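Local coordinates for aminoacyl-tRNA synthetase (Cryptosporidium parvum, PDB 5F9Z), which probably attaches proline to its cognate tRNA in an ATP-dependent reaction, as a class II prolyl-tRNA synthetase whose active site is here occupied by halofuginone and an ATP analogue, at residues K10-I18 with G348-V356; V188-Y199 with D222-F230. All coordinates share one frame; numbering follows the deposited sequence.

Overall arrangement
The chain starts in a loop, of which residues 10-18, folded into turns, come before helix 26-36. Interaction 1 brings this loop against helix 347-356 of the anticodon binding domain and so closes a loop of more than 300 residues. Interaction 2 lies wholly within that span: helix 181-202 is followed by strand 208-211 and then by strand 223-231, on which it packs, a closure of just over 20 residues inside the class II core. The two loops therefore nest and do not cross. The centres of interactions 1 and 2 are about 37 Å apart and the two do not touch; interaction 1 ties the N-terminal region to a peripheral domain, interaction 2 joins helix to sheet near the centre of the chain.

Interaction 1: K10-I18 with G348-V356; sequences KENESLLGI and GWKYNHWEV
Asn12 and Asn352 form the close-packed middle of this contact. The side-chain nitrogen ND2 of Asn12 reaches OD1 of Asn352 at 3.0 Å, in the carbonyl plane and on a lone pair, but the bond is bent (131°) and tilted from the Asn12 amide plane. The same ND2 donates in that plane to OE2 of Glu355, also at 3.0 Å and straighter (164°), so two acceptors grip one buried amide group and limit its rotation. Glu355 turns its other oxygen to Arg362, and Ser9 pairs with OD1 of Asn12. Asn352 reaches the loop because chi1 (169°) swings CG to the side opposite its own N, and its ND2 makes a weak bond to Leu16 O at 3.4 Å. Val356 CG2 lies 3.8 Å from the same carbonyl oxygen, Leu16 O. The outer side is looser. Glu11, poorly ordered, lays CG against Gly348 O, and a water lies between Glu11 OE1 and Gly348 O. The exposed Leu16 meets the indole of Trp349 obliquely, its CD1 3.3 Å from Trp349 NE1. Two successive type I turns, Glu11 to Ser14 and Ser14 to Gly17, fold the N-terminal segment against a helix of the anticodon binding domain.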
loop_
_atom_site.group_PDB
_atom_site.type_symbol
_atom_site.label_atom_id
_atom_site.label_comp_id
_atom_site.label_asym_id
_atom_site.label_seq_id
_atom_site.Cartn_x
_atom_site.Cartn_y
_atom_site.Cartn_z
ATOM N N LYS A 10 31.546 -6.498 3.751
ATOM C CA LYS A 10 32.237 -5.452 4.497
ATOM C C LYS A 10 31.622 -4.082 4.243
ATOM O O LYS A 10 31.662 -3.215 5.123
ATOM C CB LYS A 10 33.723 -5.442 4.138
ATOM N N GLU A 11 31.054 -3.868 3.055
ATOM C CA GLU A 11 30.380 -2.611 2.761
ATOM C C GLU A 11 28.967 -2.559 3.327
ATOM O O GLU A 11 28.445 -1.462 3.553
ATOM C CB GLU A 11 30.341 -2.367 1.250
ATOM C CG GLU A 11 31.691 -2.031 0.631
ATOM C CD GLU A 11 32.547 -3.256 0.371
ATOM O OE1 GLU A 11 32.056 -4.385 0.583
ATOM O OE2 GLU A 11 33.712 -3.090 -0.049
ATOM N N ASN A 12 28.337 -3.715 3.558
ATOM C CA ASN A 12 27.026 -3.719 4.198
ATOM C C ASN A 12 27.118 -3.305 5.660
ATOM O O ASN A 12 26.168 -2.724 6.199
ATOM C CB ASN A 12 26.382 -5.102 4.081
ATOM C CG ASN A 12 26.015 -5.456 2.652
ATOM O OD1 ASN A 12 26.375 -6.522 2.152
ATOM N ND2 ASN A 12 25.293 -4.561 1.987
ATOM N N GLU A 13 28.244 -3.588 6.313
ATOM C CA GLU A 13 28.448 -3.214 7.707
ATOM C C GLU A 13 28.902 -1.769 7.874
ATOM O O GLU A 13 29.155 -1.345 9.007
ATOM C CB GLU A 13 29.469 -4.151 8.357
ATOM N N SER A 14 29.010 -1.010 6.787
ATOM C CA SER A 14 29.434 0.379 6.861
ATOM C C SER A 14 28.285 1.264 7.339
ATOM O O SER A 14 27.155 0.813 7.541
ATOM C CB SER A 14 29.944 0.855 5.502
ATOM O OG SER A 14 31.130 0.179 5.131
ATOM N N LEU A 15 28.587 2.550 7.529
ATOM C CA LEU A 15 27.535 3.522 7.797
ATOM C C LEU A 15 26.698 3.805 6.558
ATOM O O LEU A 15 25.576 4.306 6.684
ATOM C CB LEU A 15 28.136 4.822 8.332
ATOM C CG LEU A 15 28.798 4.743 9.709
ATOM C CD1 LEU A 15 29.407 6.084 10.089
ATOM C CD2 LEU A 15 27.798 4.287 10.761
ATOM N N LEU A 16 27.220 3.498 5.368
ATOM C CA LEU A 16 26.426 3.577 4.150
ATOM C C LEU A 16 25.422 2.440 4.038
ATOM O O LEU A 16 24.541 2.496 3.175
ATOM C CB LEU A 16 27.341 3.590 2.924
ATOM C CG LEU A 16 28.073 4.909 2.676
ATOM C CD1 LEU A 16 28.978 4.801 1.465
ATOM C CD2 LEU A 16 27.073 6.041 2.501
ATOM N N GLY A 17 25.540 1.413 4.879
ATOM C CA GLY A 17 24.522 0.393 5.003
ATOM C C GLY A 17 23.525 0.742 6.089
ATOM O O GLY A 17 23.487 1.856 6.612
ATOM N N ILE A 18 22.702 -0.242 6.436
ATOM C CA ILE A 18 21.696 -0.090 7.478
ATOM C C ILE A 18 22.282 -0.619 8.780
ATOM O O ILE A 18 22.662 -1.793 8.868
ATOM C CB ILE A 18 20.392 -0.814 7.114
ATOM C CG1 ILE A 18 19.912 -0.373 5.730
ATOM C CG2 ILE A 18 19.323 -0.544 8.158
ATOM C CD1 ILE A 18 19.712 1.124 5.598
ATOM N N GLY A 348 32.693 -3.132 -4.444
ATOM C CA GLY A 348 32.002 -3.366 -3.188
ATOM C C GLY A 348 31.138 -2.192 -2.768
ATOM O O GLY A 348 30.063 -2.374 -2.191
ATOM N N TRP A 349 31.599 -0.969 -3.048
ATOM C CA TRP A 349 30.782 0.208 -2.771
ATOM C C TRP A 349 29.498 0.185 -3.589
ATOM O O TRP A 349 28.414 0.470 -3.067
ATOM C CB TRP A 349 31.578 1.482 -3.061
ATOM C CG TRP A 349 30.863 2.754 -2.685
ATOM C CD1 TRP A 349 31.049 3.490 -1.551
ATOM C CD2 TRP A 349 29.854 3.438 -3.444
ATOM N NE1 TRP A 349 30.221 4.587 -1.557
ATOM C CE2 TRP A 349 29.478 4.577 -2.707
ATOM C CE3 TRP A 349 29.235 3.197 -4.675
ATOM C CZ2 TRP A 349 28.509 5.473 -3.159
ATOM C CZ3 TRP A 349 28.273 4.086 -5.121
ATOM C CH2 TRP A 349 27.921 5.210 -4.365
ATOM N N LYS A 350 29.603 -0.146 -4.879
ATOM C CA LYS A 350 28.417 -0.195 -5.727
ATOM C C LYS A 350 27.484 -1.322 -5.308
ATOM O O LYS A 350 26.259 -1.182 -5.389
ATOM C CB LYS A 350 28.819 -0.361 -7.190
ATOM C CG LYS A 350 29.784 0.686 -7.699
ATOM C CD LYS A 350 30.054 0.470 -9.175
ATOM C CE LYS A 350 31.235 1.288 -9.642
ATOM N NZ LYS A 350 31.540 1.054 -11.080
ATOM N N TYR A 351 28.047 -2.451 -4.867
ATOM C CA TYR A 351 27.218 -3.570 -4.430
ATOM C C TYR A 351 26.289 -3.146 -3.302
ATOM O O TYR A 351 25.068 -3.314 -3.390
ATOM C CB TYR A 351 28.097 -4.742 -3.991
ATOM C CG TYR A 351 28.934 -5.353 -5.093
ATOM C CD1 TYR A 351 28.695 -5.050 -6.428
ATOM C CD2 TYR A 351 29.961 -6.239 -4.797
ATOM C CE1 TYR A 351 29.458 -5.606 -7.434
ATOM C CE2 TYR A 351 30.728 -6.802 -5.798
ATOM C CZ TYR A 351 30.472 -6.481 -7.113
ATOM O OH TYR A 351 31.233 -7.040 -8.110
ATOM N N ASN A 352 26.853 -2.572 -2.237
ATOM C CA ASN A 352 26.032 -2.112 -1.124
ATOM C C ASN A 352 25.119 -0.967 -1.541
ATOM O O ASN A 352 23.977 -0.879 -1.076
ATOM C CB ASN A 352 26.925 -1.688 0.043
ATOM C CG ASN A 352 26.156 -0.956 1.125
ATOM O OD1 ASN A 352 25.478 -1.573 1.946
ATOM N ND2 ASN A 352 26.259 0.368 1.131
ATOM N N HIS A 353 25.600 -0.083 -2.419
ATOM C CA HIS A 353 24.809 1.078 -2.818
ATOM C C HIS A 353 23.497 0.656 -3.469
ATOM O O HIS A 353 22.424 1.155 -3.111
ATOM C CB HIS A 353 25.617 1.965 -3.767
ATOM C CG HIS A 353 24.851 3.138 -4.293
ATOM N ND1 HIS A 353 24.712 4.314 -3.587
ATOM C CD2 HIS A 353 24.174 3.314 -5.453
ATOM C CE1 HIS A 353 23.988 5.165 -4.292
ATOM N NE2 HIS A 353 23.648 4.583 -5.428
ATOM N N TRP A 354 23.563 -0.266 -4.427
ATOM C CA TRP A 354 22.357 -0.736 -5.095
ATOM C C TRP A 354 21.620 -1.807 -4.302
ATOM O O TRP A 354 20.461 -2.099 -4.619
ATOM C CB TRP A 354 22.702 -1.254 -6.493
ATOM C CG TRP A 354 23.337 -0.206 -7.360
ATOM C CD1 TRP A 354 24.657 -0.108 -7.694
ATOM C CD2 TRP A 354 22.681 0.903 -7.988
ATOM N NE1 TRP A 354 24.862 0.987 -8.497
ATOM C CE2 TRP A 354 23.665 1.626 -8.692
ATOM C CE3 TRP A 354 21.358 1.353 -8.025
ATOM C CZ2 TRP A 354 23.368 2.774 -9.426
ATOM C CZ3 TRP A 354 21.064 2.493 -8.755
ATOM C CH2 TRP A 354 22.065 3.190 -9.444
ATOM N N GLU A 355 22.253 -2.395 -3.285
ATOM C CA GLU A 355 21.534 -3.294 -2.389
ATOM C C GLU A 355 20.654 -2.517 -1.417
ATOM O O GLU A 355 19.540 -2.950 -1.104
ATOM C CB GLU A 355 22.515 -4.187 -1.626
ATOM C CG GLU A 355 22.985 -5.403 -2.411
ATOM C CD GLU A 355 24.097 -6.159 -1.710
ATOM O OE1 GLU A 355 24.369 -7.315 -2.099
ATOM O OE2 GLU A 355 24.701 -5.598 -0.770
ATOM N N VAL A 356 21.139 -1.372 -0.932
ATOM C CA VAL A 356 20.319 -0.524 -0.070
ATOM C C VAL A 356 19.114 0.001 -0.840
ATOM O O VAL A 356 18.004 0.095 -0.299
ATOM C CB VAL A 356 21.165 0.623 0.515
ATOM C CG1 VAL A 356 20.287 1.609 1.272
ATOM C CG2 VAL A 356 22.248 0.072 1.429
HETATM O O HOH W 1 29.949 -5.122 -0.699
#

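Interaction 2: V188-Y199 with D222-F230; sequences VDIILNEYASIY and DITKSIEGF
Ile227 fills the apolar centre, with its CD1 methyl 3.6 Å from Tyr195 CB and 3.7 Å from Tyr199 CD1. Its CG1 branch stands between the backbone N and the carbonyl carbon (chi1 43°), which carries CD1 up to the helix, while CG2 lies against Ala196 CB at 4.0 Å and Leu192 CD1 at 3.9 Å. Helix and strand run nearly parallel here, 10° apart, as the class II core packs a helix over its antiparallel sheet. The Tyr199 ring meets the methyl obliquely; the Tyr195 ring leads off toward Phe66 and its hydroxyl toward Gln172. The side chains of Tyr195 and Tyr199 come about 6 Å from halofuginone and the ATP analogue, respectively. One turn back along the helix, Leu192 spreads its two methyls along the strand: CD1 sits 3.5 Å from the Ser226 carbonyl carbon C, and CD2 rests on Lys225 CB, the two side chains crossing at about a right angle. The extended chain of Lys225 then runs outward past Val188 CG1, and its NZ forms a salt bridge with Asp189 OD1 at the partly exposed edge; the modelled 2.4 Å is doubtfully short. Hydrophobic burial thus dominates the contact, sealed by one charge pair at its edge.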
loop_
_atom_site.group_PDB
_atom_site.type_symbol
_atom_site.label_atom_id
_atom_site.label_comp_id
_atom_site.label_asym_id
_atom_site.label_seq_id
_atom_site.Cartn_x
_atom_site.Cartn_y
_atom_site.Cartn_z
ATOM N N VAL A 188 -18.264 -2.166 -5.572
ATOM C CA VAL A 188 -17.455 -2.190 -4.355
ATOM C C VAL A 188 -16.539 -3.408 -4.351
ATOM O O VAL A 188 -15.338 -3.303 -4.076
ATOM C CB VAL A 188 -18.358 -2.164 -3.108
ATOM C CG1 VAL A 188 -17.523 -2.296 -1.843
ATOM C CG2 VAL A 188 -19.183 -0.890 -3.075
ATOM N N ASP A 189 -17.096 -4.582 -4.660
ATOM C CA ASP A 189 -16.296 -5.803 -4.676
ATOM C C ASP A 189 -15.268 -5.790 -5.800
ATOM O O ASP A 189 -14.167 -6.328 -5.637
ATOM C CB ASP A 189 -17.207 -7.025 -4.808
ATOM C CG ASP A 189 -18.133 -7.190 -3.625
ATOM O OD1 ASP A 189 -17.735 -6.812 -2.506
ATOM O OD2 ASP A 189 -19.258 -7.697 -3.816
ATOM N N ILE A 190 -15.609 -5.192 -6.944
ATOM C CA ILE A 190 -14.671 -5.129 -8.063
ATOM C C ILE A 190 -13.443 -4.313 -7.679
ATOM O O ILE A 190 -12.302 -4.718 -7.934
ATOM C CB ILE A 190 -15.367 -4.555 -9.311
ATOM C CG1 ILE A 190 -16.197 -5.637 -10.006
ATOM C CG2 ILE A 190 -14.348 -3.954 -10.268
ATOM C CD1 ILE A 190 -17.047 -5.118 -11.145
ATOM N N ILE A 191 -13.658 -3.154 -7.054
ATOM C CA ILE A 191 -12.539 -2.297 -6.680
ATOM C C ILE A 191 -11.709 -2.945 -5.579
ATOM O O ILE A 191 -10.476 -2.857 -5.579
ATOM C CB ILE A 191 -13.050 -0.906 -6.263
ATOM C CG1 ILE A 191 -13.728 -0.211 -7.445
ATOM C CG2 ILE A 191 -11.908 -0.056 -5.746
ATOM C CD1 ILE A 191 -12.794 0.065 -8.606
ATOM N N LEU A 192 -12.368 -3.614 -4.628
ATOM C CA LEU A 192 -11.641 -4.260 -3.540
ATOM C C LEU A 192 -10.700 -5.336 -4.068
ATOM O O LEU A 192 -9.563 -5.462 -3.597
ATOM C CB LEU A 192 -12.620 -4.855 -2.529
ATOM C CG LEU A 192 -11.982 -5.445 -1.270
ATOM C CD1 LEU A 192 -11.333 -4.349 -0.440
ATOM C CD2 LEU A 192 -13.004 -6.212 -0.449
ATOM N N ASN A 193 -11.154 -6.121 -5.049
ATOM C CA ASN A 193 -10.290 -7.137 -5.638
ATOM C C ASN A 193 -9.115 -6.505 -6.372
ATOM O O ASN A 193 -8.005 -7.052 -6.365
ATOM C CB ASN A 193 -11.096 -8.033 -6.580
ATOM C CG ASN A 193 -12.077 -8.922 -5.841
ATOM O OD1 ASN A 193 -11.815 -9.357 -4.720
ATOM N ND2 ASN A 193 -13.216 -9.195 -6.468
ATOM N N GLU A 194 -9.334 -5.352 -7.011
ATOM C CA GLU A 194 -8.231 -4.657 -7.666
ATOM C C GLU A 194 -7.259 -4.083 -6.641
ATOM O O GLU A 194 -6.042 -4.085 -6.863
ATOM C CB GLU A 194 -8.765 -3.552 -8.579
ATOM C CG GLU A 194 -9.702 -4.034 -9.683
ATOM C CD GLU A 194 -8.988 -4.777 -10.803
ATOM O OE1 GLU A 194 -7.774 -5.047 -10.683
ATOM O OE2 GLU A 194 -9.649 -5.091 -11.816
ATOM N N TYR A 195 -7.778 -3.583 -5.517
ATOM C CA TYR A 195 -6.907 -3.145 -4.431
ATOM C C TYR A 195 -6.071 -4.305 -3.905
ATOM O O TYR A 195 -4.857 -4.175 -3.710
ATOM C CB TYR A 195 -7.740 -2.528 -3.306
ATOM C CG TYR A 195 -8.180 -1.106 -3.563
ATOM C CD1 TYR A 195 -7.467 -0.282 -4.422
ATOM C CD2 TYR A 195 -9.308 -0.586 -2.943
ATOM C CE1 TYR A 195 -7.865 1.019 -4.655
ATOM C CE2 TYR A 195 -9.713 0.716 -3.169
ATOM C CZ TYR A 195 -8.989 1.513 -4.029
ATOM O OH TYR A 195 -9.387 2.809 -4.261
ATOM N N ALA A 196 -6.710 -5.456 -3.671
ATOM C CA ALA A 196 -5.968 -6.640 -3.248
ATOM C C ALA A 196 -4.966 -7.078 -4.308
ATOM O O ALA A 196 -3.897 -7.599 -3.974
ATOM C CB ALA A 196 -6.933 -7.780 -2.926
ATOM N N SER A 197 -5.292 -6.873 -5.587
ATOM C CA SER A 197 -4.351 -7.209 -6.650
ATOM C C SER A 197 -3.154 -6.268 -6.645
ATOM O O SER A 197 -2.021 -6.696 -6.894
ATOM C CB SER A 197 -5.057 -7.174 -8.006
ATOM O OG SER A 197 -4.139 -7.389 -9.063
ATOM N N ILE A 198 -3.385 -4.982 -6.365
ATOM C CA ILE A 198 -2.286 -4.020 -6.318
ATOM C C ILE A 198 -1.270 -4.422 -5.256
ATOM O O ILE A 198 -0.056 -4.387 -5.490
ATOM C CB ILE A 198 -2.830 -2.599 -6.076
ATOM C CG1 ILE A 198 -3.539 -2.074 -7.326
ATOM C CG2 ILE A 198 -1.708 -1.655 -5.664
ATOM C CD1 ILE A 198 -2.627 -1.904 -8.522
ATOM N N TYR A 199 -1.748 -4.824 -4.078
ATOM C CA TYR A 199 -0.831 -5.173 -2.997
ATOM C C TYR A 199 -0.158 -6.520 -3.241
ATOM O O TYR A 199 1.049 -6.663 -3.018
ATOM C CB TYR A 199 -1.574 -5.178 -1.662
ATOM C CG TYR A 199 -1.669 -3.817 -1.014
ATOM C CD1 TYR A 199 -2.630 -2.900 -1.416
ATOM C CD2 TYR A 199 -0.796 -3.450 0.002
ATOM C CE1 TYR A 199 -2.719 -1.655 -0.825
ATOM C CE2 TYR A 199 -0.877 -2.207 0.599
ATOM C CZ TYR A 199 -1.839 -1.313 0.180
ATOM O OH TYR A 199 -1.929 -0.075 0.775
ATOM N N ASP A 222 -23.022 2.491 4.056
ATOM C CA ASP A 222 -23.721 1.323 4.577
ATOM C C ASP A 222 -22.766 0.167 4.859
ATOM O O ASP A 222 -22.806 -0.425 5.943
ATOM C CB ASP A 222 -24.809 0.874 3.596
ATOM C CG ASP A 222 -25.975 1.841 3.533
ATOM O OD1 ASP A 222 -26.184 2.586 4.514
ATOM O OD2 ASP A 222 -26.686 1.852 2.506
ATOM N N ILE A 223 -21.914 -0.169 3.895
ATOM C CA ILE A 223 -20.969 -1.273 4.016
ATOM C C ILE A 223 -19.588 -0.766 3.628
ATOM O O ILE A 223 -19.418 -0.174 2.557
ATOM C CB ILE A 223 -21.367 -2.471 3.131
ATOM C CG1 ILE A 223 -22.761 -2.978 3.503
ATOM C CG2 ILE A 223 -20.340 -3.588 3.253
ATOM C CD1 ILE A 223 -23.248 -4.113 2.631
ATOM N N THR A 224 -18.607 -0.994 4.498
ATOM C CA THR A 224 -17.217 -0.643 4.229
ATOM C C THR A 224 -16.401 -1.926 4.170
ATOM O O THR A 224 -16.214 -2.597 5.191
ATOM C CB THR A 224 -16.660 0.304 5.292
ATOM O OG1 THR A 224 -17.335 1.565 5.213
ATOM C CG2 THR A 224 -15.169 0.518 5.083
ATOM N N LYS A 225 -15.930 -2.271 2.978
ATOM C CA LYS A 225 -15.015 -3.384 2.792
ATOM C C LYS A 225 -13.593 -2.852 2.667
ATOM O O LYS A 225 -13.372 -1.726 2.213
ATOM C CB LYS A 225 -15.393 -4.202 1.557
ATOM C CG LYS A 225 -16.786 -4.806 1.638
ATOM C CD LYS A 225 -17.060 -5.752 0.485
ATOM C CE LYS A 225 -18.406 -6.438 0.656
ATOM N NZ LYS A 225 -18.676 -7.421 -0.431
ATOM N N SER A 226 -12.628 -3.664 3.087
ATOM C CA SER A 226 -11.247 -3.212 3.128
ATOM C C SER A 226 -10.309 -4.395 2.944
ATOM O O SER A 226 -10.718 -5.558 2.982
ATOM C CB SER A 226 -10.935 -2.495 4.444
ATOM O OG SER A 226 -10.941 -3.410 5.526
ATOM N N ILE A 227 -9.038 -4.072 2.733
ATOM C CA ILE A 227 -7.947 -5.038 2.772
ATOM C C ILE A 227 -7.037 -4.635 3.923
ATOM O O ILE A 227 -6.576 -3.489 3.985
ATOM C CB ILE A 227 -7.177 -5.097 1.443
ATOM C CG1 ILE A 227 -6.940 -3.693 0.886
ATOM C CG2 ILE A 227 -7.928 -5.939 0.429
ATOM C CD1 ILE A 227 -6.039 -3.669 -0.331
ATOM N N GLU A 228 -6.797 -5.565 4.840
ATOM C CA GLU A 228 -6.005 -5.296 6.032
ATOM C C GLU A 228 -4.613 -5.892 5.874
ATOM O O GLU A 228 -4.470 -7.082 5.578
ATOM C CB GLU A 228 -6.681 -5.867 7.279
ATOM C CG GLU A 228 -8.052 -5.281 7.585
ATOM C CD GLU A 228 -8.006 -3.794 7.881
ATOM O OE1 GLU A 228 -8.679 -3.023 7.168
ATOM O OE2 GLU A 228 -7.292 -3.396 8.826
ATOM N N GLY A 229 -3.591 -5.056 6.064
ATOM C CA GLY A 229 -2.223 -5.513 6.137
ATOM C C GLY A 229 -1.767 -5.668 7.580
ATOM O O GLY A 229 -2.491 -5.377 8.529
ATOM N N PHE A 230 -0.531 -6.135 7.732
ATOM C CA PHE A 230 0.017 -6.364 9.060
ATOM C C PHE A 230 1.536 -6.291 9.009
ATOM O O PHE A 230 2.162 -6.842 8.099
ATOM C CB PHE A 230 -0.431 -7.720 9.620
ATOM C CG PHE A 230 -0.016 -7.955 11.043
ATOM C CD1 PHE A 230 -0.630 -7.272 12.079
ATOM C CD2 PHE A 230 0.983 -8.864 11.346
ATOM C CE1 PHE A 230 -0.252 -7.487 13.390
ATOM C CE2 PHE A 230 1.365 -9.085 12.656
ATOM C CZ PHE A 230 0.746 -8.396 13.679
#